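Local coordinates for RIM-binding protein, isoform F (Drosophila melanogaster, PDB 6Q9M), which probably serves as an active-zone scaffold, its fibronectin type III array helping couple synaptic vesicle recruitment to release sites, at residues A90-I95 with W122-S127; G104-A110 with P195-F201; P212-Q216 with V228-P232. All blocks are in the same frame, centred on the assembly; numbering follows the deposited sequence.

Contact 1 ties the first fibronectin type III domain to the second, contact 2 closes one flank of the second, and contact 3 lies in the third, immunoglobulin-like domain. The first two have centres 13 Å apart and touch directly: Leu123 N of contact 1 lies 2.8 Å from Ser106 O of contact 2, a probable hydrogen bond between neighbouring strands 118-123 and 106-111. Their segments also interleave along the chain. Contact 3 follows later; its centre is 24 Å from that of contact 2 and 33 Å from that of contact 1. The evidence thus describes a linked array, whose first two domains share a buried junction near strand 118-123.

Contact 1 of 3, residues A90-I95 with W122-S127; sequences AACTMI and WLPANS
The carbonyl oxygen of Trp122 packs near Ala90 CB, and Leu123 then brings its CD1 branch to 3.7 Å from the same Ala90 CB; methyl against methyl is the first apolar touch along 122-127. Next, the Pro124 ring sits by the backbone of Ala90, with Pro124 CG 3.4 Å from Ala90 O. The proline carbonyl faces the methyl of Thr93, at 3.5 Å from Pro124 O to Thr93 CG2. Arg74 bonds to both Pro124 O and Thr93 OG1, so one guanidinium serves a polar atom of each segment. At Ala125 the backbone takes over: Ile95 N reaches Ala125 O over 3.1 Å, but with an angle of only 126° at the hydrogen the bond is weak. The Ile95 CD1 methyl lies 4.1 Å from Ala125 CB. Asn126 pairs with Met94 in a single beta bridge; its ND2 meets Met94 CB at 3.8 Å, while its OD1 is held by the backbone of Asn128. Ser127 closes the run with two bonds to one residue. Ser127 N donates to Thr93 O (2.9 Å), and Ser127 OG accepts from Thr93 N (2.9 Å, 166° at the hydrogen). The hydroxyl can do so because chi1 of 56° places OG between the backbone N and the carbonyl carbon, from where it takes the part that a strand partner's carbonyl would play. Strand 93-96 is one of the two outermost strands of its sheet; Met94, and Cys92 just ahead of the strand, bond by backbone to Ile75 and Val77 of strand 73-81. Since the backbone N and O of Thr93 are both met by Ser127 across the buried junction, while its hydroxyl bonds to Ile75 and Arg74, this chemistry is consistent with a fixed orientation of the first two domains.

Contact 2 of 3, residues G104-A110 with P195-F201; sequences GPSAVRA and PGAYADF
Val108 O is met by Ala199 CB at 3.4 Å, a van der Waals contact of a carbonyl oxygen with a methyl, and no hydrogen bond joins the two segments anywhere; what holds them together is apolar. Val108 has the largest single share of the buried surface: with chi1 at 178°, CG1 is anti to the backbone N, and the two methyls part around the backbone of Tyr198. Val108 CG2 rests 3.9 Å from Ala197 CB, and Val108 CG1 comes equally near Ala199 CB. Strands 106-110 and 198-201 run in nearly the same direction, 23° apart, with their axes approaching to 5.7 Å. They are edge strands of different sheets: 106-111 pairs with 118-123, whereas 198-202 pairs with 160-167. This matches the first and last strands of a fibronectin type III sandwich, which meet along one flank without joining into a continuous sheet. Toward the start of both segments, the carbonyl oxygen of Pro195 is approached by two carbons, Pro105 CD at 3.6 Å and Gly104 CA at 3.9 Å from Pro195 O. Pro195 and Gly196 are poorly ordered, so this end deserves less weight than the rest. Further along, the Phe201 ring takes up the methyl of Ala110, with CD1 of Phe201 3.5 Å from Ala110 CB, approaching at a slant to the ring. The same phenyl also touches Ala118, Ile113 and Leu155. On the other side of strand 198-202, Tyr198 makes a cation-pi contact with Arg162, to which Asp200 is salt-bridged.

Contact 3 of 3, residues P212-Q216 with V228-P232; sequences PQEIQ and VTWQP
Pro212 and Trp230 form the apolar centre, the proline ring lying obliquely against the indole, with Pro212 CB 3.5 Å from Trp230 CD1. The indole is directed there by a chi1 of 60°, which sets Trp230 CG between its backbone N and carbonyl carbon. Beside it, Ile215 offers CG1 to Trp230 CB and CG2 to Val228 CG2, both at 4.3 Å. An alanine in place of Trp230 would probably leave the Pro212 ring without the indole it packs on and Tyr245 without its edge-to-face partner. Outside this centre come the backbone bonds. Gln216 and Thr229 make a hydrogen-bonded antiparallel pair: Gln216 N donates to Thr229 O, and Thr229 N to Gln216 O, each over 3.0 Å. Before them the chain turns a corner at Glu214, yet Gln231 N still reaches Gln213 O across 2.9 Å, an almost straight bond with 172° at the hydrogen. The polar margin is looser. The carboxylate of Glu214 crosses the amide of Gln231 with planes 59° apart, and Glu214 OE1 lies 3.9 Å from Gln231 CB. That amide turns elsewhere, Gln231 NE2 making a weak bond to Pro232 O. Strands 215-219 and 225-231 are the two arms of a beta hairpin in the immunoglobulin-like domain; on the far edge of 225-231, Val228 bonds by backbone to Ala265 of strand 264-268, and Trp230 to Asp263 just before it, while Ile282 touches both Pro212 and Ile215.

Contact 1 of 3, residues A90-I95 with W122-S127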
ATOM      1  N   ALA A  90       5.372   7.003   4.252  1.00 39.64           N
ATOM      2  CA  ALA A  90       4.073   7.560   3.888  1.00 42.09           C
ATOM      3  C   ALA A  90       3.480   8.451   4.959  1.00 50.04           C
ATOM      4  O   ALA A  90       2.505   9.164   4.677  1.00 49.87           O
ATOM      5  CB  ALA A  90       3.068   6.439   3.594  1.00 46.71           C
ATOM      6  N   ALA A  91       4.009   8.411   6.182  1.00 52.67           N
ATOM      7  CA  ALA A  91       3.502   9.279   7.233  1.00 47.41           C
ATOM      8  C   ALA A  91       4.165  10.638   7.242  1.00 46.74           C
ATOM      9  O   ALA A  91       3.577  11.587   7.756  1.00 54.37           O
ATOM     10  CB  ALA A  91       3.672   8.627   8.600  1.00 42.73           C
ATOM     11  N   CYS A  92       5.371  10.762   6.698  1.00 50.66           N
ATOM     12  CA  CYS A  92       6.068  12.050   6.665  1.00 54.22           C
ATOM     13  C   CYS A  92       6.819  12.116   5.340  1.00 51.27           C
ATOM     14  O   CYS A  92       7.971  11.674   5.242  1.00 51.50           O
ATOM     15  CB  CYS A  92       7.002  12.222   7.853  1.00 52.03           C
ATOM     16  SG  CYS A  92       7.586  13.912   8.050  1.00 65.59           S
ATOM     17  N   THR A  93       6.165  12.686   4.331  1.00 49.83           N
ATOM     18  CA  THR A  93       6.719  12.665   2.990  1.00 51.44           C
ATOM     19  C   THR A  93       6.185  13.829   2.174  1.00 51.36           C
ATOM     20  O   THR A  93       5.084  14.334   2.416  1.00 50.95           O
ATOM     21  CB  THR A  93       6.418  11.359   2.268  1.00 48.51           C
ATOM     22  OG1 THR A  93       7.290  11.257   1.133  1.00 57.52           O
ATOM     23  CG2 THR A  93       4.950  11.332   1.783  1.00 48.27           C
ATOM     24  N   MET A  94       7.006  14.264   1.218  1.00 49.62           N
ATOM     25  CA  MET A  94       6.604  15.318   0.294  1.00 56.22           C
ATOM     26  C   MET A  94       7.421  15.209  -0.985  1.00 60.03           C
ATOM     27  O   MET A  94       8.561  14.723  -0.984  1.00 54.52           O
ATOM     28  CB  MET A  94       6.769  16.712   0.909  1.00 51.44           C
ATOM     29  CG  MET A  94       8.226  17.102   1.147  1.00 55.99           C
ATOM     30  SD  MET A  94       8.430  18.834   1.654  1.00 70.01           S
ATOM     31  CE  MET A  94      10.216  18.915   1.810  1.00 62.72           C
ATOM     32  N   ILE A  95       6.827  15.671  -2.074  1.00 61.42           N
ATOM     33  CA  ILE A  95       7.480  15.673  -3.372  1.00 59.86           C
ATOM     34  C   ILE A  95       7.797  17.103  -3.761  1.00 60.04           C
ATOM     35  O   ILE A  95       6.965  18.002  -3.571  1.00 62.51           O
ATOM     36  CB  ILE A  95       6.593  14.994  -4.429  1.00 63.28           C
ATOM     37  CG1 ILE A  95       6.317  13.547  -4.019  1.00 61.07           C
ATOM     38  CG2 ILE A  95       7.255  15.064  -5.789  1.00 73.35           C
ATOM     39  CD1 ILE A  95       5.231  12.886  -4.842  1.00 63.93           C
ATOM     40  N   TRP A 122      -2.360   4.201   1.098  1.00 39.18           N
ATOM     41  CA  TRP A 122      -1.904   5.020  -0.019  1.00 40.53           C
ATOM     42  C   TRP A 122      -0.585   5.689   0.347  1.00 51.56           C
ATOM     43  O   TRP A 122      -0.120   5.634   1.492  1.00 47.88           O
ATOM     44  CB  TRP A 122      -2.949   6.069  -0.415  1.00 44.09           C
ATOM     45  CG  TRP A 122      -3.302   7.031   0.672  1.00 48.70           C
ATOM     46  CD1 TRP A 122      -2.778   8.275   0.867  1.00 46.68           C
ATOM     47  CD2 TRP A 122      -4.278   6.839   1.709  1.00 50.09           C
ATOM     48  NE1 TRP A 122      -3.371   8.872   1.961  1.00 46.84           N
ATOM     49  CE2 TRP A 122      -4.286   8.008   2.500  1.00 49.98           C
ATOM     50  CE3 TRP A 122      -5.143   5.792   2.045  1.00 44.48           C
ATOM     51  CZ2 TRP A 122      -5.112   8.153   3.616  1.00 44.84           C
ATOM     52  CZ3 TRP A 122      -5.960   5.941   3.133  1.00 44.74           C
ATOM     53  CH2 TRP A 122      -5.941   7.117   3.912  1.00 51.35           C
ATOM     54  N   LEU A 123       0.025   6.298  -0.662  1.00 45.17           N
ATOM     55  CA  LEU A 123       1.210   7.118  -0.495  1.00 44.39           C
ATOM     56  C   LEU A 123       0.825   8.540  -0.855  1.00 45.99           C
ATOM     57  O   LEU A 123       0.555   8.817  -2.029  1.00 48.60           O
ATOM     58  CB  LEU A 123       2.357   6.627  -1.380  1.00 49.47           C
ATOM     59  CG  LEU A 123       3.705   7.356  -1.243  1.00 51.96           C
ATOM     60  CD1 LEU A 123       4.185   7.370   0.216  1.00 48.03           C
ATOM     61  CD2 LEU A 123       4.777   6.730  -2.161  1.00 43.27           C
ATOM     62  N   PRO A 124       0.729   9.452   0.104  1.00 49.27           N
ATOM     63  CA  PRO A 124       0.371  10.828  -0.232  1.00 49.90           C
ATOM     64  C   PRO A 124       1.505  11.485  -0.998  1.00 53.88           C
ATOM     65  O   PRO A 124       2.662  11.072  -0.916  1.00 52.18           O
ATOM     66  CB  PRO A 124       0.168  11.492   1.136  1.00 51.85           C
ATOM     67  CG  PRO A 124       0.974  10.681   2.083  1.00 46.13           C
ATOM     68  CD  PRO A 124       0.997   9.274   1.544  1.00 50.12           C
ATOM     69  N   ALA A 125       1.148  12.510  -1.777  1.00 51.79           N
ATOM     70  CA  ALA A 125       2.154  13.377  -2.367  1.00 47.39           C
ATOM     71  C   ALA A 125       2.718  14.349  -1.347  1.00 50.72           C
ATOM     72  O   ALA A 125       3.885  14.743  -1.456  1.00 61.37           O
ATOM     73  CB  ALA A 125       1.568  14.154  -3.545  1.00 40.12           C
ATOM     74  N   ASN A 126       1.919  14.731  -0.354  1.00 45.48           N
ATOM     75  CA  ASN A 126       2.382  15.593   0.742  1.00 54.02           C
ATOM     76  C   ASN A 126       1.589  15.217   1.985  1.00 56.63           C
ATOM     77  O   ASN A 126       0.362  15.365   2.010  1.00 52.65           O
ATOM     78  CB  ASN A 126       2.199  17.077   0.409  1.00 48.97           C
ATOM     79  CG  ASN A 126       2.786  17.985   1.466  1.00 53.95           C
ATOM     80  OD1 ASN A 126       2.502  17.845   2.659  1.00 53.93           O
ATOM     81  ND2 ASN A 126       3.625  18.924   1.035  1.00 62.59           N
ATOM     82  N   SER A 127       2.275  14.736   3.012  1.00 55.61           N
ATOM     83  CA  SER A 127       1.558  14.156   4.139  1.00 49.45           C
ATOM     84  C   SER A 127       1.085  15.195   5.142  1.00 54.10           C
ATOM     85  O   SER A 127       0.620  14.819   6.222  1.00 60.07           O
ATOM     86  CB  SER A 127       2.434  13.119   4.828  1.00 42.80           C
ATOM     87  OG  SER A 127       3.646  13.729   5.211  1.00 59.90           O
TER

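Contact 2 of 3, residues G104-A110 with P195-F201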
ATOM      1  N   GLY A 104      -1.165  14.191  -6.585  1.00 59.45           N
ATOM      2  CA  GLY A 104      -1.907  13.681  -5.458  1.00 55.82           C
ATOM      3  C   GLY A 104      -1.385  12.336  -4.999  1.00 56.46           C
ATOM      4  O   GLY A 104      -0.277  11.920  -5.355  1.00 53.86           O
ATOM      5  N   PRO A 105      -2.175  11.635  -4.189  1.00 54.83           N
ATOM      6  CA  PRO A 105      -1.762  10.313  -3.696  1.00 51.77           C
ATOM      7  C   PRO A 105      -1.496   9.324  -4.829  1.00 52.18           C
ATOM      8  O   PRO A 105      -1.928   9.499  -5.967  1.00 49.54           O
ATOM      9  CB  PRO A 105      -2.956   9.863  -2.843  1.00 49.69           C
ATOM     10  CG  PRO A 105      -3.720  11.107  -2.540  1.00 51.47           C
ATOM     11  CD  PRO A 105      -3.497  12.039  -3.682  1.00 49.91           C
ATOM     12  N   SER A 106      -0.755   8.269  -4.492  1.00 51.45           N
ATOM     13  CA  SER A 106      -0.436   7.185  -5.414  1.00 47.61           C
ATOM     14  C   SER A 106      -0.402   5.875  -4.643  1.00 53.43           C
ATOM     15  O   SER A 106      -0.485   5.848  -3.413  1.00 50.28           O
ATOM     16  CB  SER A 106       0.915   7.403  -6.110  1.00 42.49           C
ATOM     17  OG  SER A 106       2.004   7.193  -5.210  1.00 50.20           O
ATOM     18  N   ALA A 107      -0.230   4.785  -5.381  1.00 55.72           N
ATOM     19  CA  ALA A 107      -0.077   3.451  -4.797  1.00 50.02           C
ATOM     20  C   ALA A 107      -1.233   3.097  -3.863  1.00 41.57           C
ATOM     21  O   ALA A 107      -1.036   2.522  -2.794  1.00 43.65           O
ATOM     22  CB  ALA A 107       1.270   3.318  -4.069  1.00 37.27           C
ATOM     23  N   VAL A 108      -2.452   3.447  -4.271  1.00 44.89           N
ATOM     24  CA  VAL A 108      -3.642   3.123  -3.491  1.00 44.01           C
ATOM     25  C   VAL A 108      -3.853   1.612  -3.494  1.00 53.44           C
ATOM     26  O   VAL A 108      -3.912   0.983  -4.555  1.00 47.45           O
ATOM     27  CB  VAL A 108      -4.864   3.847  -4.074  1.00 47.15           C
ATOM     28  CG1 VAL A 108      -6.137   3.469  -3.292  1.00 42.43           C
ATOM     29  CG2 VAL A 108      -4.638   5.378  -4.082  1.00 44.59           C
ATOM     30  N   ARG A 109      -3.950   1.010  -2.310  1.00 56.13           N
ATOM     31  CA  ARG A 109      -4.047  -0.443  -2.230  1.00 57.00           C
ATOM     32  C   ARG A 109      -5.116  -0.848  -1.229  1.00 55.16           C
ATOM     33  O   ARG A 109      -5.305  -0.193  -0.200  1.00 57.80           O
ATOM     34  CB  ARG A 109      -2.726  -1.120  -1.795  1.00 55.37           C
ATOM     35  CG  ARG A 109      -1.445  -0.524  -2.358  1.00 70.49           C
ATOM     36  CD  ARG A 109      -0.184  -1.057  -1.626  1.00 87.86           C
ATOM     37  NE  ARG A 109       0.120  -0.400  -0.344  1.00100.09           N
ATOM     38  CZ  ARG A 109       0.635   0.826  -0.212  1.00105.07           C
ATOM     39  NH1 ARG A 109       0.900   1.566  -1.281  1.00102.95           N
ATOM     40  NH2 ARG A 109       0.884   1.320   0.995  1.00109.74           N
ATOM     41  N   ALA A 110      -5.777  -1.965  -1.525  1.00 52.44           N
ATOM     42  CA  ALA A 110      -6.735  -2.591  -0.625  1.00 49.44           C
ATOM     43  C   ALA A 110      -6.116  -3.864  -0.079  1.00 55.24           C
ATOM     44  O   ALA A 110      -5.516  -4.637  -0.832  1.00 65.06           O
ATOM     45  CB  ALA A 110      -8.046  -2.921  -1.339  1.00 43.30           C
ATOM     46  N   PRO A 195      -7.022  15.488  -7.752  1.00131.77           N
ATOM     47  CA  PRO A 195      -6.142  14.456  -8.310  1.00131.31           C
ATOM     48  C   PRO A 195      -5.920  13.280  -7.352  1.00127.76           C
ATOM     49  O   PRO A 195      -5.707  13.495  -6.154  1.00129.39           O
ATOM     50  CB  PRO A 195      -4.826  15.212  -8.565  1.00131.29           C
ATOM     51  CG  PRO A 195      -5.142  16.696  -8.367  1.00132.61           C
ATOM     52  CD  PRO A 195      -6.622  16.836  -8.183  1.00133.05           C
ATOM     53  N   GLY A 196      -5.973  12.061  -7.874  1.00121.46           N
ATOM     54  CA  GLY A 196      -5.769  10.887  -7.044  1.00114.46           C
ATOM     55  C   GLY A 196      -5.901   9.613  -7.855  1.00103.90           C
ATOM     56  O   GLY A 196      -6.531   9.585  -8.918  1.00104.41           O
ATOM     57  N   ALA A 197      -5.288   8.555  -7.324  1.00 93.26           N
ATOM     58  CA  ALA A 197      -5.296   7.233  -7.928  1.00 79.60           C
ATOM     59  C   ALA A 197      -6.419   6.394  -7.323  1.00 70.58           C
ATOM     60  O   ALA A 197      -7.183   6.853  -6.464  1.00 61.40           O
ATOM     61  CB  ALA A 197      -3.937   6.553  -7.744  1.00 77.25           C
ATOM     62  N   TYR A 198      -6.508   5.136  -7.765  1.00 72.15           N
ATOM     63  CA  TYR A 198      -7.611   4.275  -7.355  1.00 73.90           C
ATOM     64  C   TYR A 198      -7.159   2.823  -7.270  1.00 68.67           C
ATOM     65  O   TYR A 198      -6.144   2.427  -7.849  1.00 66.05           O
ATOM     66  CB  TYR A 198      -8.803   4.399  -8.317  1.00 71.71           C
ATOM     67  CG  TYR A 198      -8.634   3.692  -9.658  1.00 68.94           C
ATOM     68  CD1 TYR A 198      -8.906   2.332  -9.800  1.00 67.25           C
ATOM     69  CD2 TYR A 198      -8.251   4.400 -10.791  1.00 76.25           C
ATOM     70  CE1 TYR A 198      -8.770   1.693 -11.035  1.00 75.46           C
ATOM     71  CE2 TYR A 198      -8.111   3.772 -12.028  1.00 76.92           C
ATOM     72  CZ  TYR A 198      -8.369   2.421 -12.146  1.00 80.29           C
ATOM     73  OH  TYR A 198      -8.222   1.802 -13.377  1.00 88.32           O
ATOM     74  N   ALA A 199      -7.968   2.019  -6.581  1.00 54.39           N
ATOM     75  CA  ALA A 199      -7.746   0.584  -6.495  1.00 55.07           C
ATOM     76  C   ALA A 199      -9.067  -0.145  -6.682  1.00 58.28           C
ATOM     77  O   ALA A 199     -10.101   0.284  -6.164  1.00 66.46           O
ATOM     78  CB  ALA A 199      -7.124   0.195  -5.146  1.00 52.67           C
ATOM     79  N   ASP A 200      -9.029  -1.240  -7.428  1.00 58.63           N
ATOM     80  CA  ASP A 200     -10.179  -2.110  -7.612  1.00 58.10           C
ATOM     81  C   ASP A 200      -9.973  -3.382  -6.801  1.00 61.17           C
ATOM     82  O   ASP A 200      -8.886  -3.966  -6.826  1.00 65.46           O
ATOM     83  CB  ASP A 200     -10.379  -2.469  -9.090  1.00 59.45           C
ATOM     84  CG  ASP A 200     -10.829  -1.276  -9.933  1.00 64.23           C
ATOM     85  OD1 ASP A 200     -11.549  -0.383  -9.401  1.00 62.41           O
ATOM     86  OD2 ASP A 200     -10.460  -1.232 -11.131  1.00 64.19           O
ATOM     87  N   PHE A 201     -11.016  -3.810  -6.091  1.00 57.14           N
ATOM     88  CA  PHE A 201     -10.971  -5.056  -5.337  1.00 59.49           C
ATOM     89  C   PHE A 201     -12.391  -5.582  -5.191  1.00 53.49           C
ATOM     90  O   PHE A 201     -13.363  -4.890  -5.501  1.00 56.48           O
ATOM     91  CB  PHE A 201     -10.305  -4.860  -3.962  1.00 60.89           C
ATOM     92  CG  PHE A 201     -11.164  -4.128  -2.957  1.00 51.84           C
ATOM     93  CD1 PHE A 201     -11.144  -2.738  -2.883  1.00 48.34           C
ATOM     94  CD2 PHE A 201     -11.975  -4.831  -2.072  1.00 56.65           C
ATOM     95  CE1 PHE A 201     -11.929  -2.058  -1.958  1.00 54.13           C
ATOM     96  CE2 PHE A 201     -12.777  -4.156  -1.134  1.00 59.45           C
ATOM     97  CZ  PHE A 201     -12.757  -2.769  -1.083  1.00 55.16           C
TER

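Contact 3 of 3, residues P212-Q216 with V228-P232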
ATOM      1  N   PRO A 212      -9.552 -18.737  -6.311  1.00 72.93           N
ATOM      2  CA  PRO A 212      -8.169 -18.256  -6.277  1.00 65.08           C
ATOM      3  C   PRO A 212      -7.976 -17.046  -7.174  1.00 79.40           C
ATOM      4  O   PRO A 212      -8.707 -16.826  -8.141  1.00 78.86           O
ATOM      5  CB  PRO A 212      -7.360 -19.452  -6.795  1.00 70.55           C
ATOM      6  CG  PRO A 212      -8.314 -20.239  -7.601  1.00 75.30           C
ATOM      7  CD  PRO A 212      -9.651 -20.075  -6.919  1.00 74.80           C
ATOM      8  N   GLN A 213      -6.955 -16.270  -6.852  1.00 88.82           N
ATOM      9  CA  GLN A 213      -6.582 -15.103  -7.633  1.00 97.28           C
ATOM     10  C   GLN A 213      -5.258 -15.353  -8.345  1.00100.74           C
ATOM     11  O   GLN A 213      -4.626 -16.403  -8.188  1.00 97.61           O
ATOM     12  CB  GLN A 213      -6.495 -13.870  -6.738  1.00 99.61           C
ATOM     13  CG  GLN A 213      -7.727 -13.642  -5.889  1.00101.88           C
ATOM     14  CD  GLN A 213      -7.785 -12.236  -5.339  1.00106.39           C
ATOM     15  OE1 GLN A 213      -7.936 -12.035  -4.135  1.00109.56           O
ATOM     16  NE2 GLN A 213      -7.656 -11.250  -6.220  1.00106.84           N
ATOM     17  N   GLU A 214      -4.840 -14.350  -9.120  1.00105.39           N
ATOM     18  CA  GLU A 214      -3.566 -14.361  -9.836  1.00103.26           C
ATOM     19  C   GLU A 214      -3.431 -15.617 -10.693  1.00 94.34           C
ATOM     20  O   GLU A 214      -2.401 -16.290 -10.712  1.00 94.25           O
ATOM     21  CB  GLU A 214      -2.396 -14.223  -8.863  1.00111.48           C
ATOM     22  CG  GLU A 214      -2.307 -12.854  -8.207  1.00124.01           C
ATOM     23  CD  GLU A 214      -1.242 -12.783  -7.125  1.00133.82           C
ATOM     24  OE1 GLU A 214      -0.457 -13.747  -6.991  1.00135.35           O
ATOM     25  OE2 GLU A 214      -1.187 -11.758  -6.410  1.00138.87           O
ATOM     26  N   ILE A 215      -4.493 -15.909 -11.438  1.00 90.05           N
ATOM     27  CA  ILE A 215      -4.474 -17.026 -12.367  1.00 85.58           C
ATOM     28  C   ILE A 215      -3.619 -16.658 -13.566  1.00 91.79           C
ATOM     29  O   ILE A 215      -3.796 -15.593 -14.171  1.00 97.72           O
ATOM     30  CB  ILE A 215      -5.900 -17.379 -12.806  1.00 85.40           C
ATOM     31  CG1 ILE A 215      -6.789 -17.628 -11.586  1.00 89.53           C
ATOM     32  CG2 ILE A 215      -5.865 -18.539 -13.780  1.00 80.84           C
ATOM     33  CD1 ILE A 215      -7.646 -16.436 -11.224  1.00 93.35           C
ATOM     34  N   GLN A 216      -2.684 -17.536 -13.918  1.00 92.54           N
ATOM     35  CA  GLN A 216      -1.920 -17.368 -15.143  1.00 97.18           C
ATOM     36  C   GLN A 216      -1.784 -18.712 -15.833  1.00 89.70           C
ATOM     37  O   GLN A 216      -2.060 -19.769 -15.259  1.00 80.85           O
ATOM     38  CB  GLN A 216      -0.527 -16.776 -14.883  1.00100.54           C
ATOM     39  CG  GLN A 216      -0.434 -15.916 -13.650  1.00106.65           C
ATOM     40  CD  GLN A 216       0.975 -15.455 -13.375  1.00116.94           C
ATOM     41  OE1 GLN A 216       1.934 -15.938 -13.985  1.00119.73           O
ATOM     42  NE2 GLN A 216       1.115 -14.513 -12.451  1.00121.79           N
ATOM     43  N   VAL A 228      -1.021 -24.162 -15.691  1.00 75.46           N
ATOM     44  CA  VAL A 228      -1.857 -23.131 -15.090  1.00 79.97           C
ATOM     45  C   VAL A 228      -1.454 -23.007 -13.630  1.00 79.61           C
ATOM     46  O   VAL A 228      -1.219 -24.016 -12.947  1.00 73.14           O
ATOM     47  CB  VAL A 228      -3.356 -23.461 -15.239  1.00 91.65           C
ATOM     48  CG1 VAL A 228      -3.627 -24.906 -14.855  1.00 98.85           C
ATOM     49  CG2 VAL A 228      -4.209 -22.511 -14.405  1.00 87.47           C
ATOM     50  N   THR A 229      -1.328 -21.765 -13.161  1.00 79.73           N
ATOM     51  CA  THR A 229      -0.933 -21.459 -11.796  1.00 71.52           C
ATOM     52  C   THR A 229      -1.925 -20.475 -11.201  1.00 75.27           C
ATOM     53  O   THR A 229      -2.664 -19.797 -11.922  1.00 77.59           O
ATOM     54  CB  THR A 229       0.467 -20.851 -11.737  1.00 76.48           C
ATOM     55  OG1 THR A 229       0.433 -19.537 -12.312  1.00 86.56           O
ATOM     56  CG2 THR A 229       1.456 -21.714 -12.509  1.00 68.72           C
ATOM     57  N   TRP A 230      -1.941 -20.414  -9.870  1.00 70.82           N
ATOM     58  CA  TRP A 230      -2.843 -19.526  -9.148  1.00 66.82           C
ATOM     59  C   TRP A 230      -2.326 -19.352  -7.729  1.00 76.20           C
ATOM     60  O   TRP A 230      -1.513 -20.143  -7.243  1.00 73.27           O
ATOM     61  CB  TRP A 230      -4.274 -20.060  -9.126  1.00 64.60           C
ATOM     62  CG  TRP A 230      -4.369 -21.383  -8.461  1.00 72.29           C
ATOM     63  CD1 TRP A 230      -4.582 -21.634  -7.127  1.00 73.27           C
ATOM     64  CD2 TRP A 230      -4.240 -22.655  -9.088  1.00 71.67           C
ATOM     65  NE1 TRP A 230      -4.594 -22.995  -6.898  1.00 64.87           N
ATOM     66  CE2 TRP A 230      -4.379 -23.638  -8.089  1.00 65.53           C
ATOM     67  CE3 TRP A 230      -4.022 -23.062 -10.407  1.00 77.62           C
ATOM     68  CZ2 TRP A 230      -4.302 -24.988  -8.374  1.00 63.08           C
ATOM     69  CZ3 TRP A 230      -3.955 -24.396 -10.685  1.00 74.77           C
ATOM     70  CH2 TRP A 230      -4.095 -25.341  -9.680  1.00 67.07           C
ATOM     71  N   GLN A 231      -2.804 -18.297  -7.075  1.00 79.61           N
ATOM     72  CA  GLN A 231      -2.442 -18.034  -5.688  1.00 76.67           C
ATOM     73  C   GLN A 231      -3.328 -18.837  -4.743  1.00 72.74           C
ATOM     74  O   GLN A 231      -4.556 -18.727  -4.820  1.00 76.46           O
ATOM     75  CB  GLN A 231      -2.560 -16.548  -5.367  1.00 85.96           C
ATOM     76  CG  GLN A 231      -2.247 -16.204  -3.906  1.00 95.56           C
ATOM     77  CD  GLN A 231      -3.176 -15.147  -3.322  1.00107.44           C
ATOM     78  OE1 GLN A 231      -3.550 -14.182  -3.993  1.00109.26           O
ATOM     79  NE2 GLN A 231      -3.555 -15.329  -2.061  1.00116.11           N
ATOM     80  N   PRO A 232      -2.758 -19.664  -3.869  1.00 69.02           N
ATOM     81  CA  PRO A 232      -3.579 -20.386  -2.886  1.00 74.85           C
ATOM     82  C   PRO A 232      -4.369 -19.402  -2.036  1.00 73.94           C
ATOM     83  O   PRO A 232      -3.969 -18.253  -1.846  1.00 73.14           O
ATOM     84  CB  PRO A 232      -2.547 -21.161  -2.054  1.00 82.32           C
ATOM     85  CG  PRO A 232      -1.315 -21.218  -2.918  1.00 76.37           C
ATOM     86  CD  PRO A 232      -1.323 -19.949  -3.717  1.00 67.56           C
TER